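Local coordinates for Di-haem cytochrome c peroxidase family protein (Burkholderia thailandensis E264, PDB 6NX0) that carries two covalently attached c-type hemes and probably works as a peroxidase that passes electrons between them, as in bacterial diheme cytochrome c peroxidases, at residues Y165-H173 / F186-T197; K378-T389 / A469-P477. All coordinates share one frame; numbering follows the deposited sequence. Where two conformers were deposited one is given.

Contact 1: Y165-H173 / F186-T197; sequences YVRYVPRRH and FGGLFSDGRADT. With HEC (heme c), chain B.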
loop_
_atom_site.group_PDB
_atom_site.type_symbol
_atom_site.label_atom_id
_atom_site.label_comp_id
_atom_site.label_asym_id
_atom_site.label_seq_id
_atom_site.Cartn_x
_atom_site.Cartn_y
_atom_site.Cartn_z
ATOM N N TYR A 165 7.086 -3.169 -6.265
ATOM C CA TYR A 165 6.375 -2.264 -7.181
ATOM C C TYR A 165 6.143 -0.872 -6.576
ATOM O O TYR A 165 5.469 -0.035 -7.196
ATOM C CB TYR A 165 5.053 -2.880 -7.680
ATOM C CG TYR A 165 5.303 -4.263 -8.208
ATOM C CD1 TYR A 165 5.914 -4.462 -9.437
ATOM C CD2 TYR A 165 5.011 -5.370 -7.439
ATOM C CE1 TYR A 165 6.200 -5.738 -9.897
ATOM C CE2 TYR A 165 5.290 -6.660 -7.894
ATOM C CZ TYR A 165 5.894 -6.825 -9.120
ATOM O OH TYR A 165 6.206 -8.083 -9.613
ATOM N N VAL A 166 6.667 -0.602 -5.377
ATOM C CA VAL A 166 6.442 0.697 -4.758
ATOM C C VAL A 166 7.086 1.823 -5.555
ATOM O O VAL A 166 6.675 2.978 -5.422
ATOM C CB VAL A 166 6.952 0.674 -3.291
ATOM C CG1 VAL A 166 8.484 0.743 -3.216
ATOM C CG2 VAL A 166 6.308 1.811 -2.451
ATOM N N ARG A 167 8.086 1.527 -6.388
ATOM C CA ARG A 167 8.728 2.560 -7.192
ATOM C C ARG A 167 7.775 3.208 -8.186
ATOM O O ARG A 167 8.082 4.290 -8.712
ATOM C CB ARG A 167 9.944 1.977 -7.919
ATOM C CG ARG A 167 9.626 1.025 -9.063
ATOM C CD ARG A 167 10.933 0.510 -9.686
ATOM N NE ARG A 167 10.703 -0.255 -10.899
ATOM C CZ ARG A 167 11.670 -0.753 -11.663
ATOM N NH1 ARG A 167 12.927 -0.561 -11.318
ATOM N NH2 ARG A 167 11.383 -1.443 -12.776
ATOM N N TYR A 168 6.620 2.611 -8.440
ATOM C CA TYR A 168 5.649 3.179 -9.359
ATOM C C TYR A 168 4.619 4.076 -8.674
ATOM O O TYR A 168 3.776 4.639 -9.367
ATOM C CB TYR A 168 4.922 2.065 -10.119
ATOM C CG TYR A 168 5.845 1.260 -10.998
ATOM C CD1 TYR A 168 6.257 1.738 -12.227
ATOM C CD2 TYR A 168 6.332 0.027 -10.580
ATOM C CE1 TYR A 168 7.138 1.015 -13.010
ATOM C CE2 TYR A 168 7.202 -0.697 -11.369
ATOM C CZ TYR A 168 7.591 -0.197 -12.577
ATOM O OH TYR A 168 8.470 -0.876 -13.383
ATOM N N VAL A 169 4.661 4.225 -7.354
ATOM C CA VAL A 169 3.762 5.163 -6.679
ATOM C C VAL A 169 4.229 6.579 -7.011
ATOM O O VAL A 169 5.316 6.971 -6.589
ATOM C CB VAL A 169 3.724 4.943 -5.161
ATOM C CG1 VAL A 169 2.762 5.968 -4.546
ATOM C CG2 VAL A 169 3.319 3.495 -4.808
ATOM N N PRO A 170 3.443 7.370 -7.734
ATOM C CA PRO A 170 3.907 8.703 -8.132
ATOM C C PRO A 170 3.824 9.695 -6.977
ATOM O O PRO A 170 3.219 9.450 -5.933
ATOM C CB PRO A 170 2.958 9.080 -9.263
ATOM C CG PRO A 170 1.720 8.321 -9.006
ATOM C CD PRO A 170 2.113 7.062 -8.282
ATOM N N ARG A 171 4.493 10.826 -7.173
ATOM C CA ARG A 171 4.299 11.938 -6.258
ATOM C C ARG A 171 2.823 12.342 -6.254
ATOM O O ARG A 171 2.072 12.077 -7.194
ATOM C CB ARG A 171 5.195 13.124 -6.651
ATOM C CG ARG A 171 6.692 12.932 -6.320
ATOM C CD ARG A 171 7.562 14.212 -6.621
ATOM N NE ARG A 171 6.826 15.427 -6.249
ATOM C CZ ARG A 171 6.575 16.463 -7.052
ATOM N NH1 ARG A 171 7.067 16.517 -8.288
ATOM N NH2 ARG A 171 5.845 17.479 -6.598
ATOM N N ARG A 172 2.416 13.030 -5.182
ATOM C CA ARG A 172 1.043 13.498 -5.080
ATOM C C ARG A 172 0.717 14.478 -6.193
ATOM O O ARG A 172 1.517 15.355 -6.511
ATOM C CB ARG A 172 0.795 14.192 -3.729
ATOM C CG ARG A 172 0.876 13.321 -2.485
ATOM C CD ARG A 172 0.541 14.178 -1.257
ATOM N NE ARG A 172 1.597 15.148 -0.988
ATOM C CZ ARG A 172 2.455 15.110 0.022
ATOM N NH1 ARG A 172 2.414 14.146 0.932
ATOM N NH2 ARG A 172 3.361 16.073 0.145
ATOM N N HIS A 173 -0.465 14.314 -6.775
ATOM C CA HIS A 173 -0.934 15.228 -7.812
ATOM C C HIS A 173 -2.437 15.102 -7.971
ATOM O O HIS A 173 -3.063 14.141 -7.521
ATOM C CB HIS A 173 -0.220 14.964 -9.152
ATOM C CG HIS A 173 -0.497 13.613 -9.754
ATOM N ND1 HIS A 173 0.139 12.464 -9.324
ATOM C CD2 HIS A 173 -1.311 13.236 -10.765
ATOM C CE1 HIS A 173 -0.267 11.443 -10.057
ATOM N NE2 HIS A 173 -1.147 11.881 -10.940
ATOM N N PHE A 186 -4.166 11.750 -6.709
ATOM C CA PHE A 186 -3.407 10.543 -6.990
ATOM C C PHE A 186 -2.038 10.621 -6.335
ATOM O O PHE A 186 -1.468 11.703 -6.169
ATOM C CB PHE A 186 -3.205 10.345 -8.507
ATOM C CG PHE A 186 -4.472 10.173 -9.256
ATOM C CD1 PHE A 186 -5.175 11.282 -9.710
ATOM C CD2 PHE A 186 -5.000 8.911 -9.477
ATOM C CE1 PHE A 186 -6.368 11.130 -10.394
ATOM C CE2 PHE A 186 -6.190 8.747 -10.158
ATOM C CZ PHE A 186 -6.886 9.872 -10.614
ATOM N N GLY A 187 -1.471 9.453 -6.021
ATOM C CA GLY A 187 -0.092 9.414 -5.578
ATOM C C GLY A 187 0.072 9.726 -4.106
ATOM O O GLY A 187 -0.883 9.901 -3.352
ATOM N N GLY A 188 1.325 9.809 -3.712
ATOM C CA GLY A 188 1.736 9.878 -2.320
ATOM C C GLY A 188 1.874 8.506 -1.702
ATOM O O GLY A 188 1.119 7.580 -2.003
ATOM N N LEU A 189 2.854 8.391 -0.805
ATOM C CA LEU A 189 3.103 7.149 -0.097
ATOM C C LEU A 189 2.391 7.154 1.249
ATOM O O LEU A 189 1.994 8.195 1.783
ATOM C CB LEU A 189 4.605 6.921 0.067
ATOM C CG LEU A 189 5.296 6.660 -1.275
ATOM C CD1 LEU A 189 6.758 7.026 -1.187
ATOM C CD2 LEU A 189 5.147 5.204 -1.677
ATOM N N PHE A 190 2.212 5.942 1.776
ATOM C CA PHE A 190 1.260 5.602 2.826
ATOM C C PHE A 190 -0.171 5.631 2.274
ATOM O O PHE A 190 -0.448 6.238 1.231
ATOM C CB PHE A 190 1.355 6.514 4.057
ATOM C CG PHE A 190 2.679 6.475 4.767
ATOM C CD1 PHE A 190 3.116 5.308 5.388
ATOM C CD2 PHE A 190 3.472 7.610 4.848
ATOM C CE1 PHE A 190 4.323 5.285 6.084
ATOM C CE2 PHE A 190 4.677 7.594 5.538
ATOM C CZ PHE A 190 5.097 6.443 6.169
ATOM N N SER A 191 -1.095 4.990 2.983
ATOM C CA SER A 191 -2.464 4.861 2.501
ATOM C C SER A 191 -3.225 6.174 2.535
ATOM O O SER A 191 -4.267 6.279 1.875
ATOM C CB SER A 191 -3.228 3.826 3.306
ATOM O OG SER A 191 -2.739 2.524 3.046
ATOM N N ASP A 192 -2.722 7.169 3.271
ATOM C CA ASP A 192 -3.274 8.519 3.271
ATOM C C ASP A 192 -2.392 9.503 2.507
ATOM O O ASP A 192 -2.614 10.722 2.573
ATOM C CB ASP A 192 -3.503 8.983 4.708
ATOM C CG ASP A 192 -2.225 8.988 5.540
ATOM O OD1 ASP A 192 -1.124 8.930 4.960
ATOM O OD2 ASP A 192 -2.318 9.055 6.790
ATOM N N GLY A 193 -1.411 9.005 1.762
ATOM C CA GLY A 193 -0.592 9.831 0.894
ATOM C C GLY A 193 0.241 10.892 1.584
ATOM O O GLY A 193 0.710 11.825 0.920
ATOM N N ARG A 194 0.515 10.744 2.874
ATOM C CA ARG A 194 1.148 11.826 3.626
ATOM C C ARG A 194 2.647 12.006 3.360
ATOM O O ARG A 194 3.192 13.029 3.801
ATOM C CB ARG A 194 0.922 11.628 5.127
ATOM C CG ARG A 194 1.647 10.479 5.754
ATOM C CD ARG A 194 1.251 10.360 7.237
ATOM N NE ARG A 194 1.951 9.278 7.921
ATOM C CZ ARG A 194 1.598 8.000 7.866
ATOM N NH1 ARG A 194 2.305 7.103 8.533
ATOM N NH2 ARG A 194 0.547 7.607 7.144
ATOM N N ALA A 195 3.325 11.094 2.647
ATOM C CA ALA A 195 4.714 11.288 2.230
ATOM C C ALA A 195 4.755 11.420 0.712
ATOM O O ALA A 195 4.127 10.645 0.005
ATOM C CB ALA A 195 5.617 10.137 2.684
ATOM N N ASP A 196 5.495 12.397 0.206
ATOM C CA ASP A 196 5.500 12.638 -1.224
ATOM C C ASP A 196 6.468 11.712 -1.948
ATOM O O ASP A 196 6.242 11.388 -3.114
ATOM C CB ASP A 196 5.870 14.099 -1.489
ATOM C CG ASP A 196 5.503 14.564 -2.878
ATOM O OD1 ASP A 196 4.375 14.276 -3.327
ATOM O OD2 ASP A 196 6.359 15.253 -3.511
ATOM N N THR A 197 7.505 11.242 -1.249
ATOM C CA THR A 197 8.583 10.454 -1.838
ATOM C C THR A 197 9.010 9.366 -0.864
ATOM O O THR A 197 8.718 9.416 0.327
ATOM C CB THR A 197 9.813 11.310 -2.150
ATOM O OG1 THR A 197 10.372 11.776 -0.922
ATOM C CG2 THR A 197 9.458 12.495 -3.054
HETATM FE FE HEC B . 7.146 0.299 6.404
HETATM C CHA HEC B . 4.412 1.570 4.695
HETATM C CHB HEC B . 9.195 1.453 3.955
HETATM C CHC HEC B . 9.864 -0.059 8.480
HETATM C CHD HEC B . 5.100 -0.728 8.978
HETATM N NA HEC B . 6.843 1.232 4.626
HETATM C C1A HEC B . 5.648 1.700 4.116
HETATM C C2A HEC B . 5.901 2.298 2.835
HETATM C C3A HEC B . 7.212 2.164 2.586
HETATM C C4A HEC B . 7.842 1.582 3.744
HETATM C CMA HEC B . 7.980 2.726 1.396
HETATM C CAA HEC B . 4.837 2.964 1.942
HETATM C CBA HEC B . 4.325 1.976 0.909
HETATM C CGA HEC B . 3.169 2.503 0.100
HETATM O O1A HEC B . 2.817 1.794 -0.888
HETATM O O2A HEC B . 2.531 3.518 0.517
HETATM N NB HEC B . 9.140 0.648 6.278
HETATM C C1B HEC B . 9.784 1.158 5.159
HETATM C C2B HEC B . 11.185 1.266 5.465
HETATM C C3B HEC B . 11.368 0.948 6.751
HETATM C C4B HEC B . 10.091 0.518 7.266
HETATM C CMB HEC B . 12.241 1.751 4.466
HETATM C CAB HEC B . 12.682 0.881 7.555
HETATM C CBB HEC B . 13.253 2.309 7.733
HETATM N NC HEC B . 7.423 -0.298 8.332
HETATM C C1C HEC B . 8.648 -0.419 8.974
HETATM C C2C HEC B . 8.413 -1.171 10.187
HETATM C C3C HEC B . 7.105 -1.401 10.333
HETATM C C4C HEC B . 6.453 -0.822 9.176
HETATM C CMC HEC B . 9.535 -1.715 11.085
HETATM C CAC HEC B . 6.442 -2.430 11.265
HETATM C CBC HEC B . 6.538 -2.008 12.737
HETATM N ND HEC B . 5.144 0.358 6.733
HETATM C C1D HEC B . 4.507 -0.159 7.879
HETATM C C2D HEC B . 3.103 0.152 7.789
HETATM C C3D HEC B . 2.906 0.908 6.524
HETATM C C4D HEC B . 4.203 0.997 5.911
HETATM C CMD HEC B . 2.064 -0.126 8.857
HETATM C CAD HEC B . 1.589 1.506 5.995
HETATM C CBD HEC B . 1.286 2.711 6.856
HETATM C CGD HEC B . 0.250 3.639 6.249
HETATM O O1D HEC B . -0.259 3.330 5.149
HETATM O O2D HEC B . -0.085 4.633 6.954
HETATM O O HOH W 1 6.836 9.153 -5.035
HETATM O O HOH W 2 3.467 16.448 -4.878
HETATM O O HOH W 3 4.552 15.674 2.601
HETATM O O HOH W 4 6.916 2.289 7.287
#
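D196 draws two consecutive arginines together at the foot of a short antiparallel hairpin, within the domain that carries the first heme of this diheme peroxidase. Its OD2 takes the salt-bridging N-H of R171, NE to OD2 2.8 Å, on the syn side, with the two planar groups turned 78° apart. The other oxygen, OD1, accepts from the backbone N of R172 at 3.0 Å. One carboxylate thus grips a side chain and the neighbouring main chain at once, and water 2 gives OD1 a further proton. R172 folds back at chi3 (-70°), which lays one face of its guanidinium over D196 CB while NH1 gives a nearly straight bond to G193 O, 2.9 Å away in both the carbonyl and guanidinium planes.

Backbone bonds continue the joint. H173 and F186 form a hydrogen-bonded antiparallel pair, and G188 N reaches P170 O at 2.9 Å. H173 ND1 turns back to R171 O, which fixes the imidazole so that F186 CB lies over its face, a CH-pi contact.

Toward the heme the contact becomes apolar: in the conformer given, L189 CD2 meets V166 CG2 and V169 CB. Beyond it, the turn from F190 to G193 receives the heme propionates, F190 N binding O2A and S191 N binding O1D. R194 NH1 lies over the centre of the F190 ring face. R194 is paired with D192, itself bridged to R158, and R194 NH2 points almost straight at propionate O2D, 3.0 Å away, with an N-H...O angle of 175°.

Contact 2: K378-T389 / A469-P477; sequences KESFMHNGVFDT and APDGKAARP. With HEC (heme c), chain C.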
loop_
_atom_site.group_PDB
_atom_site.type_symbol
_atom_site.label_atom_id
_atom_site.label_comp_id
_atom_site.label_asym_id
_atom_site.label_seq_id
_atom_site.Cartn_x
_atom_site.Cartn_y
_atom_site.Cartn_z
ATOM N N LYS A 378 -0.526 -12.446 1.687
ATOM C CA LYS A 378 -0.626 -11.618 2.880
ATOM C C LYS A 378 -1.372 -12.353 3.987
ATOM O O LYS A 378 -2.263 -13.164 3.740
ATOM C CB LYS A 378 -1.345 -10.304 2.567
ATOM C CG LYS A 378 -0.602 -9.409 1.602
ATOM C CD LYS A 378 -1.497 -8.359 1.000
ATOM C CE LYS A 378 -2.027 -7.360 2.018
ATOM N NZ LYS A 378 -1.131 -6.184 2.152
ATOM N N GLU A 379 -1.001 -12.046 5.226
ATOM C CA GLU A 379 -1.648 -12.636 6.392
ATOM C C GLU A 379 -2.895 -11.885 6.842
ATOM O O GLU A 379 -3.730 -12.464 7.551
ATOM C CB GLU A 379 -0.646 -12.731 7.550
ATOM C CG GLU A 379 0.483 -13.715 7.258
ATOM C CD GLU A 379 1.496 -13.809 8.369
ATOM O OE1 GLU A 379 1.673 -12.833 9.117
ATOM O OE2 GLU A 379 2.123 -14.877 8.508
ATOM N N SER A 380 -3.047 -10.621 6.443
ATOM C CA SER A 380 -4.250 -9.848 6.714
ATOM C C SER A 380 -4.369 -8.799 5.628
ATOM O O SER A 380 -3.397 -8.479 4.934
ATOM C CB SER A 380 -4.239 -9.223 8.116
ATOM O OG SER A 380 -3.196 -8.280 8.223
ATOM N N PHE A 381 -5.587 -8.263 5.497
ATOM C CA PHE A 381 -5.978 -7.481 4.334
ATOM C C PHE A 381 -6.665 -6.191 4.745
ATOM O O PHE A 381 -7.318 -6.110 5.790
ATOM C CB PHE A 381 -6.916 -8.290 3.396
ATOM C CG PHE A 381 -6.303 -9.577 2.947
ATOM C CD1 PHE A 381 -5.522 -9.638 1.800
ATOM C CD2 PHE A 381 -6.444 -10.706 3.713
ATOM C CE1 PHE A 381 -4.911 -10.830 1.425
ATOM C CE2 PHE A 381 -5.837 -11.882 3.351
ATOM C CZ PHE A 381 -5.065 -11.943 2.217
ATOM N N MET A 382 -6.546 -5.209 3.851
ATOM C CA MET A 382 -7.033 -3.836 4.015
ATOM C C MET A 382 -6.167 -3.044 4.995
ATOM O O MET A 382 -5.333 -3.598 5.731
ATOM C CB MET A 382 -8.505 -3.818 4.452
ATOM C CG MET A 382 -9.448 -4.568 3.543
ATOM S SD MET A 382 -9.509 -3.851 1.894
ATOM C CE MET A 382 -10.711 -4.903 1.062
ATOM N N HIS A 383 -6.370 -1.724 4.996
ATOM C CA HIS A 383 -5.520 -0.790 5.742
ATOM C C HIS A 383 -5.504 -1.076 7.229
ATOM O O HIS A 383 -4.554 -0.678 7.911
ATOM C CB HIS A 383 -5.987 0.665 5.510
ATOM C CG HIS A 383 -7.211 1.050 6.275
ATOM N ND1 HIS A 383 -8.474 0.631 5.914
ATOM C CD2 HIS A 383 -7.374 1.820 7.378
ATOM C CE1 HIS A 383 -9.355 1.103 6.773
ATOM N NE2 HIS A 383 -8.713 1.825 7.677
ATOM N N ASN A 384 -6.552 -1.713 7.751
ATOM C CA ASN A 384 -6.686 -1.997 9.170
ATOM C C ASN A 384 -6.528 -3.474 9.491
ATOM O O ASN A 384 -6.751 -3.867 10.644
ATOM C CB ASN A 384 -8.026 -1.500 9.682
ATOM C CG ASN A 384 -9.198 -2.179 8.999
ATOM O OD1 ASN A 384 -9.018 -2.983 8.105
ATOM N ND2 ASN A 384 -10.410 -1.844 9.432
ATOM N N GLY A 385 -6.149 -4.298 8.511
ATOM C CA GLY A 385 -5.935 -5.714 8.775
ATOM C C GLY A 385 -7.188 -6.486 9.129
ATOM O O GLY A 385 -7.096 -7.571 9.707
ATOM N N VAL A 386 -8.375 -5.951 8.817
ATOM C CA VAL A 386 -9.600 -6.507 9.392
ATOM C C VAL A 386 -9.901 -7.915 8.886
ATOM O O VAL A 386 -10.473 -8.719 9.634
ATOM C CB VAL A 386 -10.801 -5.565 9.153
ATOM C CG1 VAL A 386 -11.233 -5.474 7.681
ATOM C CG2 VAL A 386 -11.988 -6.009 10.011
ATOM N N PHE A 387 -9.527 -8.247 7.654
ATOM C CA PHE A 387 -9.820 -9.563 7.090
ATOM C C PHE A 387 -8.585 -10.447 7.152
ATOM O O PHE A 387 -7.474 -9.980 6.900
ATOM C CB PHE A 387 -10.272 -9.453 5.636
ATOM C CG PHE A 387 -11.541 -8.690 5.453
ATOM C CD1 PHE A 387 -12.664 -8.978 6.222
ATOM C CD2 PHE A 387 -11.616 -7.674 4.531
ATOM C CE1 PHE A 387 -13.841 -8.259 6.051
ATOM C CE2 PHE A 387 -12.796 -6.964 4.365
ATOM C CZ PHE A 387 -13.890 -7.262 5.122
ATOM N N ASP A 388 -8.779 -11.732 7.481
ATOM C CA ASP A 388 -7.654 -12.660 7.531
ATOM C C ASP A 388 -7.657 -13.673 6.396
ATOM O O ASP A 388 -6.738 -14.493 6.325
ATOM C CB ASP A 388 -7.566 -13.384 8.893
ATOM C CG ASP A 388 -8.715 -14.330 9.169
ATOM O OD1 ASP A 388 -9.634 -14.464 8.355
ATOM O OD2 ASP A 388 -8.691 -14.970 10.252
ATOM N N THR A 389 -8.595 -13.577 5.449
ATOM C CA THR A 389 -8.534 -14.386 4.243
ATOM C C THR A 389 -8.817 -13.525 3.030
ATOM O O THR A 389 -9.630 -12.602 3.091
ATOM C CB THR A 389 -9.537 -15.541 4.224
ATOM O OG1 THR A 389 -10.857 -15.015 4.102
ATOM C CG2 THR A 389 -9.434 -16.400 5.497
ATOM N N ALA A 469 -5.505 -24.409 -0.454
ATOM C CA ALA A 469 -6.942 -24.228 -0.625
ATOM C C ALA A 469 -7.212 -22.738 -0.790
ATOM O O ALA A 469 -6.898 -21.958 0.118
ATOM C CB ALA A 469 -7.689 -24.772 0.566
ATOM N N PRO A 470 -7.785 -22.299 -1.910
ATOM C CA PRO A 470 -7.875 -20.853 -2.176
ATOM C C PRO A 470 -8.701 -20.076 -1.168
ATOM O O PRO A 470 -8.523 -18.849 -1.063
ATOM C CB PRO A 470 -8.514 -20.800 -3.570
ATOM C CG PRO A 470 -9.290 -22.075 -3.679
ATOM C CD PRO A 470 -8.502 -23.102 -2.912
ATOM N N ASP A 471 -9.606 -20.723 -0.426
ATOM C CA ASP A 471 -10.389 -20.005 0.569
ATOM C C ASP A 471 -9.691 -19.914 1.923
ATOM O O ASP A 471 -10.301 -19.466 2.908
ATOM C CB ASP A 471 -11.761 -20.648 0.747
ATOM C CG ASP A 471 -11.687 -22.123 1.079
ATOM O OD1 ASP A 471 -10.748 -22.817 0.628
ATOM O OD2 ASP A 471 -12.611 -22.603 1.773
ATOM N N GLY A 472 -8.436 -20.334 1.993
ATOM C CA GLY A 472 -7.708 -20.407 3.234
ATOM C C GLY A 472 -6.854 -19.188 3.507
ATOM O O GLY A 472 -7.028 -18.110 2.919
ATOM N N LYS A 473 -5.917 -19.373 4.427
ATOM C CA LYS A 473 -5.049 -18.321 4.936
ATOM C C LYS A 473 -3.616 -18.574 4.476
ATOM O O LYS A 473 -3.172 -19.722 4.350
ATOM C CB LYS A 473 -5.084 -18.283 6.463
ATOM C CG LYS A 473 -6.431 -18.115 7.054
ATOM C CD LYS A 473 -6.371 -18.229 8.564
ATOM C CE LYS A 473 -7.740 -17.988 9.151
ATOM N NZ LYS A 473 -7.708 -18.229 10.614
ATOM N N ALA A 474 -2.881 -17.493 4.252
ATOM C CA ALA A 474 -1.506 -17.611 3.791
ATOM C C ALA A 474 -0.643 -18.362 4.804
ATOM O O ALA A 474 -0.889 -18.334 6.011
ATOM C CB ALA A 474 -0.915 -16.220 3.534
ATOM N N ALA A 475 0.400 -19.007 4.298
ATOM C CA ALA A 475 1.264 -19.811 5.153
ATOM C C ALA A 475 1.966 -18.934 6.180
ATOM O O ALA A 475 2.365 -17.799 5.894
ATOM C CB ALA A 475 2.296 -20.565 4.308
ATOM N N ARG A 476 2.150 -19.493 7.373
ATOM C CA ARG A 476 2.673 -18.819 8.546
ATOM C C ARG A 476 3.843 -19.624 9.088
ATOM O O ARG A 476 3.787 -20.858 9.108
ATOM C CB ARG A 476 1.614 -18.695 9.656
ATOM C CG ARG A 476 0.351 -17.933 9.269
ATOM C CD ARG A 476 -0.623 -17.788 10.456
ATOM N NE ARG A 476 -1.858 -17.102 10.058
ATOM C CZ ARG A 476 -2.864 -16.816 10.880
ATOM N NH1 ARG A 476 -2.794 -17.143 12.168
ATOM N NH2 ARG A 476 -3.951 -16.206 10.417
ATOM N N PRO A 477 4.899 -18.963 9.566
ATOM C CA PRO A 477 5.986 -19.696 10.222
ATOM C C PRO A 477 5.605 -20.187 11.621
ATOM O O PRO A 477 6.245 -21.091 12.164
ATOM C CB PRO A 477 7.109 -18.658 10.289
ATOM C CG PRO A 477 6.403 -17.342 10.336
ATOM C CD PRO A 477 5.150 -17.513 9.518
ATOM O OXT PRO A 477 4.659 -19.700 12.250
HETATM FE FE HEC C . -10.420 -3.108 -4.070
HETATM C CHA HEC C . -8.436 -2.929 -1.280
HETATM C CHB HEC C . -9.837 -6.486 -4.280
HETATM C CHC HEC C . -12.894 -3.419 -6.425
HETATM C CHD HEC C . -10.749 0.288 -4.147
HETATM N NA HEC C . -9.299 -4.435 -3.021
HETATM C C1A HEC C . -8.516 -4.127 -1.924
HETATM C C2A HEC C . -7.985 -5.368 -1.423
HETATM C C3A HEC C . -8.287 -6.325 -2.308
HETATM C C4A HEC C . -9.129 -5.761 -3.332
HETATM C CMA HEC C . -8.018 -7.823 -2.179
HETATM C CAA HEC C . -7.014 -5.496 -0.227
HETATM C CBA HEC C . -5.568 -5.362 -0.675
HETATM C CGA HEC C . -4.547 -5.350 0.437
HETATM O O1A HEC C . -3.361 -5.067 0.085
HETATM O O2A HEC C . -4.908 -5.322 1.646
HETATM N NB HEC C . -11.196 -4.618 -5.160
HETATM C C1B HEC C . -10.763 -5.947 -5.130
HETATM C C2B HEC C . -11.564 -6.706 -6.073
HETATM C C3B HEC C . -12.461 -5.892 -6.626
HETATM C C4B HEC C . -12.209 -4.559 -6.095
HETATM C CMB HEC C . -11.330 -8.206 -6.388
HETATM C CAB HEC C . -13.622 -6.231 -7.594
HETATM C CBB HEC C . -14.588 -7.248 -6.944
HETATM N NC HEC C . -11.540 -1.817 -5.144
HETATM C C1C HEC C . -12.555 -2.158 -6.016
HETATM C C2C HEC C . -13.157 -0.938 -6.478
HETATM C C3C HEC C . -12.503 0.093 -5.927
HETATM C C4C HEC C . -11.493 -0.437 -5.043
HETATM C CMC HEC C . -14.292 -0.940 -7.526
HETATM C CAC HEC C . -12.619 1.577 -6.311
HETATM C CBC HEC C . -14.052 2.050 -5.985
HETATM N ND HEC C . -9.671 -1.608 -2.951
HETATM C C1D HEC C . -9.964 -0.256 -3.162
HETATM C C2D HEC C . -9.462 0.486 -2.043
HETATM C C3D HEC C . -8.839 -0.489 -1.121
HETATM C C4D HEC C . -8.956 -1.768 -1.768
HETATM C CMD HEC C . -9.544 1.991 -1.809
HETATM C CAD HEC C . -8.195 -0.187 0.239
HETATM C CBD HEC C . -9.294 -0.168 1.282
HETATM C CGD HEC C . -8.726 -0.257 2.676
HETATM O O1D HEC C . -7.511 -0.542 2.816
HETATM O O2D HEC C . -9.541 -0.213 3.643
HETATM O O HOH W 5 -4.190 -14.880 4.434
HETATM O O HOH W 6 -4.402 -15.020 7.535
HETATM O O HOH W 7 -12.257 -17.345 3.376
#
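The propionate-binding loop of the second heme meets the C-terminal tail here, and water does much of the joining. D388 and K473 make the direct ionic link: the extended lysine lies obliquely across the carboxylate, with CE and NZ each 3.4 Å from D388 OD2. The D388 side chain sets off toward the tail, chi1 of 67° putting CG between backbone N and carbonyl carbon. Next to it, T389 CG2 rests against K473 CG at 3.8 Å, and water 7 joins T389 OG1 to D471 O. The A474 methyl abuts K378 O at 3.3 Å, while A474 N donates to water 5, which also lies against K378 O and D388 O. Water 6 sits in the guanidinium plane of R476, 3.1 Å from NH2, and reaches E379 O and D388 O. The E379 carboxylate has its main partner in L136 N; its OE2 lies beside R476 CG, with a long, weak ion pair to R130.

At the far turn, M382 N and H383 N hold one propionate each, and H383 ND1 adds a 2.6 Å bond to HEC O2D. From the near end the bent K378 side chain reaches back, NZ bonding weakly to O1A. Against this loop the tail is held by one ion pair, bridging waters and a few apolar contacts, probably softer than the direct propionate bonds.

Overall arrangement
Following the chain from the N terminus, contact 1 closes first, a short loop in which 186-197 returns against 165-173 across the two-stranded hairpin and leads into helix 198-201. Contact 2 opens later and closes a far longer loop: 378-389 runs into helix 390-399, and only after helix 444-455 does the tail 469-477 come back to it. The two are in series, neither nested nor crossed, with centres about 24 Å apart. Each has a turn holding heme propionates, contact 1 at the first heme and contact 2 at the second, so a shared principle of backbone N-H groups gripping carboxylates recurs in both domains. R368, bonded to G188, links contact 1 to the second half of the chain.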